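Local atomic coordinates of cell wall mannoprotein 1 (Neosartorya fumigata, PDB entry 5J5L), a protein that binds the fatty acid arachidonic acid and is probably a secreted, antigenic constituent of the fungal cell wall. Residues 50-55 against 115-120. Numbering follows the deposited sequence.
Sequences QATADA and DALSGA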
# COMPACT_ATOMS: atom_id res chain seq x y z
N GLN A 50 10.23 2.40 4.23
CA GLN A 50 11.56 2.35 3.63
C GLN A 50 11.58 3.07 2.28
O GLN A 50 12.50 3.84 1.99
CB GLN A 50 12.03 0.90 3.46
CG GLN A 50 13.41 0.76 2.81
CD GLN A 50 14.52 1.36 3.65
OE1 GLN A 50 15.17 2.32 3.24
NE2 GLN A 50 14.73 0.81 4.83
N ALA A 51 10.56 2.81 1.46
CA ALA A 51 10.40 3.49 0.16
C ALA A 51 10.33 5.01 0.33
O ALA A 51 10.98 5.76 -0.41
CB ALA A 51 9.18 2.97 -0.58
N THR A 52 9.54 5.46 1.31
CA THR A 52 9.44 6.89 1.62
C THR A 52 10.81 7.49 1.97
O THR A 52 11.20 8.55 1.46
CB THR A 52 8.45 7.11 2.77
OG1 THR A 52 7.17 6.61 2.38
CG2 THR A 52 8.33 8.57 3.11
N ALA A 53 11.55 6.80 2.84
CA ALA A 53 12.86 7.28 3.25
C ALA A 53 13.83 7.36 2.07
O ALA A 53 14.59 8.31 1.92
CB ALA A 53 13.45 6.40 4.35
N ASP A 54 13.79 6.34 1.22
CA ASP A 54 14.63 6.30 0.04
C ASP A 54 14.27 7.41 -0.95
O ASP A 54 15.15 8.01 -1.57
CB ASP A 54 14.57 4.91 -0.63
CG ASP A 54 15.32 3.84 0.17
OD1 ASP A 54 16.23 4.21 0.95
OD2 ASP A 54 15.03 2.64 0.02
N ALA A 55 12.97 7.67 -1.10
CA ALA A 55 12.50 8.75 -1.98
C ALA A 55 12.95 10.11 -1.44
O ALA A 55 13.39 10.96 -2.22
CB ALA A 55 10.99 8.71 -2.11
N ASP A 115 0.15 7.51 1.74
CA ASP A 115 0.03 8.92 1.38
C ASP A 115 1.39 9.64 1.49
O ASP A 115 1.74 10.47 0.64
CB ASP A 115 -1.01 9.61 2.26
CG ASP A 115 -2.43 9.20 1.91
OD1 ASP A 115 -2.61 8.55 0.87
OD2 ASP A 115 -3.37 9.53 2.67
N ALA A 116 2.17 9.31 2.53
CA ALA A 116 3.48 9.91 2.71
C ALA A 116 4.41 9.50 1.58
O ALA A 116 5.20 10.32 1.09
CB ALA A 116 4.08 9.51 4.06
N LEU A 117 4.35 8.23 1.20
CA LEU A 117 5.16 7.72 0.10
C LEU A 117 4.81 8.47 -1.19
O LEU A 117 5.71 8.93 -1.92
CB LEU A 117 4.97 6.21 -0.10
CG LEU A 117 5.65 5.59 -1.33
CD1 LEU A 117 7.14 5.88 -1.37
CD2 LEU A 117 5.34 4.10 -1.37
N SER A 118 3.52 8.58 -1.47
CA SER A 118 3.09 9.27 -2.69
C SER A 118 3.58 10.70 -2.71
O SER A 118 4.07 11.21 -3.74
CB SER A 118 1.58 9.24 -2.83
OG SER A 118 1.20 10.05 -3.93
N GLY A 119 3.44 11.39 -1.57
CA GLY A 119 3.93 12.76 -1.44
C GLY A 119 5.42 12.90 -1.74
O GLY A 119 5.85 13.85 -2.42
N ALA A 120 6.21 11.96 -1.23
CA ALA A 120 7.66 11.96 -1.43
C ALA A 120 8.03 11.69 -2.89
O ALA A 120 8.98 12.29 -3.42
CB ALA A 120 8.33 10.95 -0.50
O HOH W 1 11.03 13.06 -1.76
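Leu117 holds CG anti to its backbone N (chi1 173°), which sends CD1 toward Ala51, and Thr52 keeps OG1 beside its own N (chi1 -60°), which sets the hydroxyl against CA and CB of Leu117. Both sit in the all-helical bundle of this HsbA-family protein, where helices 31-56 and 100-124 run nearly parallel. The local axes differ by 21° and approach to 8.7 Å. This spacing is consistent with the small side chains of Ala51, Ala55 and Ala120 at the interface. Leu117 CD1 reaches across to Ala51 CB at 3.6 Å and also touches the backbone N of Thr52. Leu10 and Ile13 of helix 3-26 pack on Leu117 and Ala51 respectively. Thr52 OG1 rests 3.2 Å from Leu117 CA and 3.3 Å from Leu117 CB. These are van der Waals contacts. The hydroxyl is hydrogen-bonded to Ile48 O within its own helix. The side chain of Leu117 is about 8 Å from the bound arachidonic acid. Toward the C-terminal ends, Ala55 CB meets Ala120 CB tip to tip at 3.8 Å. Beyond them lies a water with more acceptors in reach than protons. It is 2.7 Å from Ala120 O and a weak 3.2 Å from Ala55 O.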